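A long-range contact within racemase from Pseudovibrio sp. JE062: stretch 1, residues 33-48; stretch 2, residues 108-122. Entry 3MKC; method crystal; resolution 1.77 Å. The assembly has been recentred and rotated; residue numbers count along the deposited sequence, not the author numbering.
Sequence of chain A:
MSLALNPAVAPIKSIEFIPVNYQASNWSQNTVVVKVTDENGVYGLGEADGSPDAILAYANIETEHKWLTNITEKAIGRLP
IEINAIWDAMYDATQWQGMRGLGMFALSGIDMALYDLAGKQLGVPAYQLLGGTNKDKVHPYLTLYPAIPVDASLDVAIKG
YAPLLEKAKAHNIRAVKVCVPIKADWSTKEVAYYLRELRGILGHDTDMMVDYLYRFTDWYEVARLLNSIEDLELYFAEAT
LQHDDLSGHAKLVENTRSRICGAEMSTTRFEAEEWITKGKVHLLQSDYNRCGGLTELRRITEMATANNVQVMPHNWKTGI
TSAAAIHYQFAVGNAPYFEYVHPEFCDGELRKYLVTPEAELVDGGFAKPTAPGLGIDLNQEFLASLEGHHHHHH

Stretch 1 (33-48) VVKVTDENGVYGLGEA
Stretch 2 (108-122) SGIDMALYDLAGKQL

A β-hairpin packs face-on against a helix, its glycine-bearing second strand lying almost directly on the helix backbone while valines of the first strand fill an apolar seam and polar side chains fasten the second strand and the turn end of the hairpin. Strand 33-38 and strand 43-48 are joined by a type I turn from Asp 38 to Gly 41 and paired in antiparallel fashion, with Val 34 and Val 36 exchanging backbone hydrogen bonds with Gly 46 and Gly 44. Helix 108-122 runs at 151° to the second strand, nearly antiparallel, with the axes 5.6 Å apart; the first strand crosses at -48° and 7.8 Å. The contact buries 784 Å².

The close approach depends on glycine. The register sets Gly 44 CA 3.9 Å from Leu 117 CA, Gly 46 CA 4.1 Å from Ala 113 CA, and Glu 47 CA 4.3 Å from Gly 109 CA. A CB on Gly 44 would clash with Ala 113 O and Leu 117 N; one on Gly 46 would strike Gly 109 O and Ala 113 N; one on Gly 109 would meet Val 34 CG2. Without them, Gly 44 CA makes a CA-H...O contact with Ala 113 O (3.5 Å), and Gly 109 CA another with Glu 47 O (3.4 Å). Selenomethionine Met 112, with chi1 and chi2 both t, brings CE to 3.4 Å from Glu 47 O.

Extended backbone alternation points Val 34, Val 36 and Asp 38 toward the helix and Val 33, Lys 35 and Thr 37 away. Both valines are t. Val 34 CG1 lies 3.9 Å from Ile 110 CG1, and Val 36 CG2 3.6 Å from the small Ala 113 CB. Leu 117 (t, p) covers the next space, its CD2 3.7 Å from Val 36 CG1 and its CD1 3.8 Å from Val 42 CG1.

Three hydrogen bonds complete the contact. Asp 116, with chi1 t, places OD2 2.8 Å from Leu 45 N, satisfying a strand amide that points away from the partner strand and so is left free by the hairpin pairing. Lys 120 (m, t, p, t) carries NZ to 2.7 Å from Tyr 43 O and, in a cation-pi arrangement, over one face of the Tyr 43 ring, 4.3 Å from its centroid; Tyr 43, with chi1 p and chi2 77°, has its CA-to-CB bond pointing away from the helix, so it is the lysine that reaches up to the ring. Gln 121 NE2 donates to Asp 38 OD2 at 3.0 Å. Asp 38 (p) also organises the turn, its OD1 accepting from Asn 40 N (2.6 Å) and Val 42 N (2.9 Å), so one carboxylate serves both hairpin and helix. Gly 41 suits the turn's end, where phi is 93°.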

ATOM      1  N   VAL A  33      -1.703   3.934  14.512  1.00 17.67           N
ATOM      2  CA  VAL A  33      -2.483   2.719  14.661  1.00 17.79           C
ATOM      3  C   VAL A  33      -3.927   3.084  14.941  1.00 19.05           C
ATOM      4  O   VAL A  33      -4.205   4.003  15.710  1.00 20.92           O
ATOM      5  CB  VAL A  33      -1.970   1.857  15.830  1.00 17.97           C
ATOM      6  CG1 VAL A  33      -2.868   0.638  16.007  1.00 17.01           C
ATOM      7  CG2 VAL A  33      -0.538   1.432  15.570  1.00 16.73           C
ATOM      8  N   VAL A  34      -4.846   2.380  14.293  1.00 18.23           N
ATOM      9  CA  VAL A  34      -6.258   2.607  14.519  1.00 18.40           C
ATOM     10  C   VAL A  34      -6.810   1.353  15.189  1.00 20.38           C
ATOM     11  O   VAL A  34      -6.783   0.267  14.608  1.00 21.10           O
ATOM     12  CB  VAL A  34      -7.020   2.842  13.205  1.00 19.47           C
ATOM     13  CG1 VAL A  34      -8.514   2.971  13.495  1.00 17.16           C
ATOM     14  CG2 VAL A  34      -6.494   4.089  12.516  1.00 17.69           C
ATOM     15  N   LYS A  35      -7.302   1.505  16.414  1.00 19.94           N
ATOM     16  CA  LYS A  35      -7.854   0.382  17.156  1.00 20.90           C
ATOM     17  C   LYS A  35      -9.360   0.549  17.333  1.00 21.00           C
ATOM     18  O   LYS A  35      -9.817   1.486  17.994  1.00 20.82           O
ATOM     19  CB  LYS A  35      -7.176   0.295  18.524  1.00 21.25           C
ATOM     20  CG  LYS A  35      -7.500  -0.941  19.349  1.00 24.59           C
ATOM     21  CD  LYS A  35      -6.771  -0.846  20.689  1.00 26.09           C
ATOM     22  CE  LYS A  35      -6.873  -2.114  21.509  1.00 28.47           C
ATOM     23  NZ  LYS A  35      -5.939  -2.057  22.680  1.00 28.97           N
ATOM     24  N   VAL A  36     -10.130  -0.354  16.731  1.00 20.69           N
ATOM     25  CA  VAL A  36     -11.585  -0.319  16.840  1.00 19.64           C
ATOM     26  C   VAL A  36     -11.988  -1.450  17.782  1.00 20.68           C
ATOM     27  O   VAL A  36     -11.730  -2.621  17.512  1.00 21.16           O
ATOM     28  CB  VAL A  36     -12.260  -0.524  15.462  1.00 17.52           C
ATOM     29  CG1 VAL A  36     -13.766  -0.413  15.596  1.00 16.82           C
ATOM     30  CG2 VAL A  36     -11.742   0.513  14.471  1.00 17.64           C
ATOM     31  N   THR A  37     -12.625  -1.090  18.889  1.00 20.39           N
ATOM     32  CA  THR A  37     -13.033  -2.065  19.888  1.00 20.53           C
ATOM     33  C   THR A  37     -14.543  -2.227  19.959  1.00 20.52           C
ATOM     34  O   THR A  37     -15.274  -1.239  19.916  1.00 19.84           O
ATOM     35  CB  THR A  37     -12.517  -1.642  21.268  1.00 20.42           C
ATOM     36  OG1 THR A  37     -11.122  -1.325  21.172  1.00 20.94           O
ATOM     37  CG2 THR A  37     -12.713  -2.768  22.279  1.00 20.43           C
ATOM     38  N   ASP A  38     -15.016  -3.466  20.064  1.00 20.36           N
ATOM     39  CA  ASP A  38     -16.457  -3.681  20.153  1.00 21.59           C
ATOM     40  C   ASP A  38     -16.893  -3.741  21.613  1.00 21.39           C
ATOM     41  O   ASP A  38     -16.066  -3.660  22.519  1.00 21.03           O
ATOM     42  CB  ASP A  38     -16.897  -4.943  19.389  1.00 21.17           C
ATOM     43  CG  ASP A  38     -16.479  -6.240  20.066  1.00 23.43           C
ATOM     44  OD1 ASP A  38     -16.156  -6.228  21.270  1.00 23.51           O
ATOM     45  OD2 ASP A  38     -16.496  -7.287  19.381  1.00 22.63           O
ATOM     46  N   GLU A  39     -18.192  -3.884  21.835  1.00 22.40           N
ATOM     47  CA  GLU A  39     -18.733  -3.907  23.186  1.00 24.84           C
ATOM     48  C   GLU A  39     -18.338  -5.112  24.013  1.00 25.38           C
ATOM     49  O   GLU A  39     -18.623  -5.159  25.206  1.00 28.07           O
ATOM     50  CB  GLU A  39     -20.251  -3.781  23.135  1.00 25.56           C
ATOM     51  CG  GLU A  39     -20.698  -2.640  22.248  1.00 31.06           C
ATOM     52  CD  GLU A  39     -22.015  -2.027  22.666  1.00 32.96           C
ATOM     53  OE1 GLU A  39     -23.049  -2.728  22.623  1.00 35.05           O
ATOM     54  OE2 GLU A  39     -22.004  -0.832  23.041  1.00 36.36           O
ATOM     55  N   ASN A  40     -17.688  -6.087  23.390  1.00 26.11           N
ATOM     56  CA  ASN A  40     -17.252  -7.276  24.112  1.00 25.71           C
ATOM     57  C   ASN A  40     -15.755  -7.229  24.376  1.00 25.63           C
ATOM     58  O   ASN A  40     -15.194  -8.153  24.960  1.00 27.60           O
ATOM     59  CB  ASN A  40     -17.598  -8.557  23.338  1.00 25.49           C
ATOM     60  CG  ASN A  40     -19.086  -8.859  23.341  1.00 26.19           C
ATOM     61  OD1 ASN A  40     -19.758  -8.710  24.361  1.00 27.10           O
ATOM     62  ND2 ASN A  40     -19.603  -9.305  22.204  1.00 25.71           N
ATOM     63  N   GLY A  41     -15.107  -6.152  23.942  1.00 24.99           N
ATOM     64  CA  GLY A  41     -13.676  -6.014  24.158  1.00 23.83           C
ATOM     65  C   GLY A  41     -12.802  -6.511  23.020  1.00 22.71           C
ATOM     66  O   GLY A  41     -11.577  -6.412  23.082  1.00 24.72           O
ATOM     67  N   VAL A  42     -13.419  -7.062  21.983  1.00 22.29           N
ATOM     68  CA  VAL A  42     -12.658  -7.548  20.839  1.00 20.80           C
ATOM     69  C   VAL A  42     -12.277  -6.327  20.017  1.00 20.18           C
ATOM     70  O   VAL A  42     -13.060  -5.386  19.909  1.00 20.61           O
ATOM     71  CB  VAL A  42     -13.501  -8.493  19.966  1.00 20.60           C
ATOM     72  CG1 VAL A  42     -12.651  -9.052  18.840  1.00 21.41           C
ATOM     73  CG2 VAL A  42     -14.062  -9.625  20.819  1.00 23.56           C
ATOM     74  N   TYR A  43     -11.082  -6.330  19.441  1.00 20.60           N
ATOM     75  CA  TYR A  43     -10.660  -5.181  18.648  1.00 20.73           C
ATOM     76  C   TYR A  43      -9.996  -5.533  17.321  1.00 19.70           C
ATOM     77  O   TYR A  43      -9.547  -6.663  17.105  1.00 19.05           O
ATOM     78  CB  TYR A  43      -9.729  -4.286  19.478  1.00 20.27           C
ATOM     79  CG  TYR A  43      -8.451  -4.952  19.928  1.00 23.86           C
ATOM     80  CD1 TYR A  43      -7.394  -5.145  19.042  1.00 23.22           C
ATOM     81  CD2 TYR A  43      -8.293  -5.386  21.249  1.00 23.35           C
ATOM     82  CE1 TYR A  43      -6.208  -5.747  19.454  1.00 23.99           C
ATOM     83  CE2 TYR A  43      -7.111  -5.993  21.672  1.00 24.61           C
ATOM     84  CZ  TYR A  43      -6.072  -6.167  20.769  1.00 25.65           C
ATOM     85  OH  TYR A  43      -4.881  -6.725  21.176  1.00 25.42           O
ATOM     86  N   GLY A  44      -9.971  -4.546  16.431  1.00 19.68           N
ATOM     87  CA  GLY A  44      -9.370  -4.698  15.123  1.00 18.59           C
ATOM     88  C   GLY A  44      -8.311  -3.624  14.964  1.00 18.10           C
ATOM     89  O   GLY A  44      -8.461  -2.509  15.478  1.00 18.63           O
ATOM     90  N   LEU A  45      -7.248  -3.952  14.244  1.00 16.49           N
ATOM     91  CA  LEU A  45      -6.147  -3.030  14.042  1.00 16.45           C
ATOM     92  C   LEU A  45      -5.964  -2.627  12.587  1.00 16.39           C
ATOM     93  O   LEU A  45      -6.018  -3.462  11.689  1.00 17.15           O
ATOM     94  CB  LEU A  45      -4.848  -3.664  14.541  1.00 18.56           C
ATOM     95  CG  LEU A  45      -4.821  -4.028  16.026  1.00 18.34           C
ATOM     96  CD1 LEU A  45      -3.632  -4.919  16.320  1.00 18.83           C
ATOM     97  CD2 LEU A  45      -4.767  -2.754  16.851  1.00 17.07           C
ATOM     98  N   GLY A  46      -5.748  -1.334  12.379  1.00 16.27           N
ATOM     99  CA  GLY A  46      -5.518  -0.807  11.047  1.00 15.31           C
ATOM    100  C   GLY A  46      -4.523   0.315  11.234  1.00 15.21           C
ATOM    101  O   GLY A  46      -4.076   0.553  12.350  1.00 15.30           O
ATOM    102  N   GLU A  47      -4.136   0.994  10.164  1.00 16.70           N
ATOM    103  CA  GLU A  47      -3.224   2.109  10.330  1.00 16.93           C
ATOM    104  C   GLU A  47      -3.438   3.123   9.218  1.00 17.49           C
ATOM    105  O   GLU A  47      -3.841   2.766   8.106  1.00 15.88           O
ATOM    106  CB  GLU A  47      -1.763   1.633  10.394  1.00 18.55           C
ATOM    107  CG  GLU A  47      -1.143   1.193   9.094  1.00 18.46           C
ATOM    108  CD  GLU A  47       0.273   0.674   9.284  1.00 19.91           C
ATOM    109  OE1 GLU A  47       0.935   1.070  10.267  1.00 18.94           O
ATOM    110  OE2 GLU A  47       0.730  -0.123   8.444  1.00 17.05           O
ATOM    111  N   ALA A  48      -3.199   4.388   9.548  1.00 16.71           N
ATOM    112  CA  ALA A  48      -3.379   5.490   8.612  1.00 16.06           C
ATOM    113  C   ALA A  48      -2.071   6.204   8.301  1.00 15.18           C
ATOM    114  O   ALA A  48      -1.192   6.318   9.158  1.00 13.22           O
ATOM    115  CB  ALA A  48      -4.387   6.482   9.187  1.00 15.29           C
ATOM    116  N   SER A 108      -9.158   5.460   5.852  1.00 11.48           N
ATOM    117  CA  SER A 108      -8.465   4.240   5.444  1.00 12.00           C
ATOM    118  C   SER A 108      -8.083   3.356   6.635  1.00 13.58           C
ATOM    119  O   SER A 108      -8.313   2.144   6.620  1.00 15.29           O
ATOM    120  CB  SER A 108      -7.205   4.604   4.657  1.00 11.28           C
ATOM    121  OG  SER A 108      -7.528   5.334   3.480  1.00 11.63           O
ATOM    122  N   GLY A 109      -7.490   3.962   7.657  1.00 14.33           N
ATOM    123  CA  GLY A 109      -7.096   3.197   8.831  1.00 14.26           C
ATOM    124  C   GLY A 109      -8.277   2.530   9.507  1.00 14.55           C
ATOM    125  O   GLY A 109      -8.182   1.396   9.979  1.00 14.72           O
ATOM    126  N   ILE A 110      -9.400   3.234   9.578  1.00 15.22           N
ATOM    127  CA  ILE A 110     -10.583   2.664  10.199  1.00 14.14           C
ATOM    128  C   ILE A 110     -11.111   1.507   9.346  1.00 14.17           C
ATOM    129  O   ILE A 110     -11.485   0.469   9.877  1.00 15.31           O
ATOM    130  CB  ILE A 110     -11.697   3.731  10.385  1.00 15.40           C
ATOM    131  CG1 ILE A 110     -11.202   4.838  11.324  1.00 16.71           C
ATOM    132  CG2 ILE A 110     -12.949   3.084  10.958  1.00 17.33           C
ATOM    133  CD1 ILE A 110     -12.173   5.997  11.488  1.00 15.73           C
ATOM    134  N   ASP A 111     -11.127   1.678   8.025  1.00 13.05           N
ATOM    135  CA  ASP A 111     -11.624   0.619   7.150  1.00 11.60           C
ATOM    136  C   ASP A 111     -10.822  -0.666   7.337  1.00 11.13           C
ATOM    137  O   ASP A 111     -11.383  -1.753   7.453  1.00 13.26           O
ATOM    138  CB  ASP A 111     -11.541   1.045   5.686  1.00 11.95           C
ATOM    139  CG  ASP A 111     -12.064  -0.022   4.742  1.00  9.69           C
ATOM    140  OD1 ASP A 111     -13.296  -0.252   4.717  1.00 12.28           O
ATOM    141  OD2 ASP A 111     -11.239  -0.635   4.030  1.00 11.14           O
HETATM  142  N   MSE A 112      -9.503  -0.524   7.364  1.00 13.95           N
HETATM  143  CA  MSE A 112      -8.605  -1.656   7.542  1.00 13.53           C
HETATM  144  C   MSE A 112      -8.890  -2.356   8.864  1.00 15.47           C
HETATM  145  O   MSE A 112      -8.924  -3.587   8.937  1.00 16.45           O
HETATM  146  CB  MSE A 112      -7.160  -1.163   7.527  1.00 17.71           C
HETATM  147  CG  MSE A 112      -6.123  -2.264   7.452  1.00 20.25           C
HETATM  148 SE   MSE A 112      -4.346  -1.529   7.364  1.00 32.10          SE
HETATM  149  CE  MSE A 112      -4.796   0.036   6.306  1.00  6.99           C
ATOM    150  N   ALA A 113      -9.099  -1.567   9.911  1.00 15.13           N
ATOM    151  CA  ALA A 113      -9.364  -2.124  11.236  1.00 15.37           C
ATOM    152  C   ALA A 113     -10.692  -2.878  11.310  1.00 15.54           C
ATOM    153  O   ALA A 113     -10.858  -3.772  12.142  1.00 15.05           O
ATOM    154  CB  ALA A 113      -9.334  -1.016  12.277  1.00 16.57           C
ATOM    155  N   LEU A 114     -11.644  -2.521  10.454  1.00 14.95           N
ATOM    156  CA  LEU A 114     -12.930  -3.203  10.462  1.00 15.92           C
ATOM    157  C   LEU A 114     -12.792  -4.611   9.910  1.00 15.85           C
ATOM    158  O   LEU A 114     -13.472  -5.529  10.357  1.00 14.55           O
ATOM    159  CB  LEU A 114     -13.965  -2.421   9.653  1.00 16.62           C
ATOM    160  CG  LEU A 114     -14.421  -1.117  10.312  1.00 19.37           C
ATOM    161  CD1 LEU A 114     -15.380  -0.393   9.388  1.00 19.31           C
ATOM    162  CD2 LEU A 114     -15.082  -1.419  11.655  1.00 20.41           C
ATOM    163  N   TYR A 115     -11.908  -4.785   8.935  1.00 16.43           N
ATOM    164  CA  TYR A 115     -11.702  -6.109   8.370  1.00 15.86           C
ATOM    165  C   TYR A 115     -11.096  -7.013   9.436  1.00 16.30           C
ATOM    166  O   TYR A 115     -11.403  -8.200   9.504  1.00 16.97           O
ATOM    167  CB  TYR A 115     -10.787  -6.024   7.144  1.00 15.22           C
ATOM    168  CG  TYR A 115     -11.533  -5.590   5.906  1.00 15.21           C
ATOM    169  CD1 TYR A 115     -12.258  -6.512   5.151  1.00 15.59           C
ATOM    170  CD2 TYR A 115     -11.588  -4.248   5.534  1.00 17.48           C
ATOM    171  CE1 TYR A 115     -13.023  -6.109   4.065  1.00 14.09           C
ATOM    172  CE2 TYR A 115     -12.355  -3.832   4.445  1.00 14.50           C
ATOM    173  CZ  TYR A 115     -13.071  -4.767   3.721  1.00 16.70           C
ATOM    174  OH  TYR A 115     -13.863  -4.366   2.670  1.00 15.44           O
ATOM    175  N   ASP A 116     -10.237  -6.443  10.275  1.00 16.37           N
ATOM    176  CA  ASP A 116      -9.604  -7.219  11.331  1.00 16.23           C
ATOM    177  C   ASP A 116     -10.652  -7.553  12.386  1.00 17.58           C
ATOM    178  O   ASP A 116     -10.774  -8.700  12.808  1.00 17.58           O
ATOM    179  CB  ASP A 116      -8.444  -6.427  11.942  1.00 15.96           C
ATOM    180  CG  ASP A 116      -7.584  -7.261  12.886  1.00 18.02           C
ATOM    181  OD1 ASP A 116      -7.423  -8.473  12.635  1.00 17.03           O
ATOM    182  OD2 ASP A 116      -7.050  -6.696  13.864  1.00 17.00           O
ATOM    183  N   LEU A 117     -11.423  -6.551  12.793  1.00 16.43           N
ATOM    184  CA  LEU A 117     -12.454  -6.758  13.802  1.00 17.76           C
ATOM    185  C   LEU A 117     -13.560  -7.707  13.339  1.00 17.06           C
ATOM    186  O   LEU A 117     -13.887  -8.667  14.037  1.00 16.70           O
ATOM    187  CB  LEU A 117     -13.057  -5.416  14.213  1.00 17.35           C
ATOM    188  CG  LEU A 117     -14.215  -5.450  15.207  1.00 19.58           C
ATOM    189  CD1 LEU A 117     -13.843  -6.309  16.420  1.00 17.76           C
ATOM    190  CD2 LEU A 117     -14.552  -4.023  15.626  1.00 18.95           C
ATOM    191  N   ALA A 118     -14.128  -7.450  12.163  1.00 15.92           N
ATOM    192  CA  ALA A 118     -15.203  -8.291  11.634  1.00 16.76           C
ATOM    193  C   ALA A 118     -14.762  -9.746  11.504  1.00 17.51           C
ATOM    194  O   ALA A 118     -15.529 -10.670  11.785  1.00 17.08           O
ATOM    195  CB  ALA A 118     -15.665  -7.767  10.275  1.00 16.05           C
ATOM    196  N   GLY A 119     -13.524  -9.941  11.065  1.00 17.17           N
ATOM    197  CA  GLY A 119     -13.008 -11.287  10.910  1.00 18.02           C
ATOM    198  C   GLY A 119     -12.882 -11.968  12.257  1.00 19.42           C
ATOM    199  O   GLY A 119     -13.275 -13.123  12.422  1.00 20.94           O
ATOM    200  N   LYS A 120     -12.330 -11.254  13.231  1.00 19.58           N
ATOM    201  CA  LYS A 120     -12.150 -11.827  14.559  1.00 19.79           C
ATOM    202  C   LYS A 120     -13.472 -12.181  15.222  1.00 20.10           C
ATOM    203  O   LYS A 120     -13.555 -13.177  15.938  1.00 21.68           O
ATOM    204  CB  LYS A 120     -11.321 -10.877  15.430  1.00 20.21           C
ATOM    205  CG  LYS A 120      -9.857 -10.819  14.990  1.00 18.96           C
ATOM    206  CD  LYS A 120      -9.075  -9.686  15.648  1.00 22.12           C
ATOM    207  CE  LYS A 120      -8.865  -9.905  17.137  1.00 20.78           C
ATOM    208  NZ  LYS A 120      -7.998  -8.828  17.721  1.00 19.81           N
ATOM    209  N   GLN A 121     -14.510 -11.386  14.978  1.00 19.21           N
ATOM    210  CA  GLN A 121     -15.819 -11.674  15.548  1.00 19.47           C
ATOM    211  C   GLN A 121     -16.376 -12.949  14.912  1.00 20.04           C
ATOM    212  O   GLN A 121     -16.898 -13.829  15.599  1.00 19.97           O
ATOM    213  CB  GLN A 121     -16.809 -10.524  15.289  1.00 18.71           C
ATOM    214  CG  GLN A 121     -16.488  -9.178  15.951  1.00 16.87           C
ATOM    215  CD  GLN A 121     -17.602  -8.157  15.742  1.00 19.40           C
ATOM    216  OE1 GLN A 121     -18.186  -8.078  14.661  1.00 18.67           O
ATOM    217  NE2 GLN A 121     -17.894  -7.363  16.773  1.00 17.50           N
ATOM    218  N   LEU A 122     -16.256 -13.042  13.590  1.00 20.23           N
ATOM    219  CA  LEU A 122     -16.773 -14.180  12.843  1.00 19.40           C
ATOM    220  C   LEU A 122     -15.825 -15.370  12.792  1.00 19.81           C
ATOM    221  O   LEU A 122     -16.188 -16.439  12.294  1.00 19.77           O
ATOM    222  CB  LEU A 122     -17.109 -13.744  11.416  1.00 19.79           C
ATOM    223  CG  LEU A 122     -18.188 -12.671  11.279  1.00 19.08           C
ATOM    224  CD1 LEU A 122     -18.207 -12.137   9.849  1.00 21.22           C
ATOM    225  CD2 LEU A 122     -19.532 -13.254  11.655  1.00 20.35           C
TER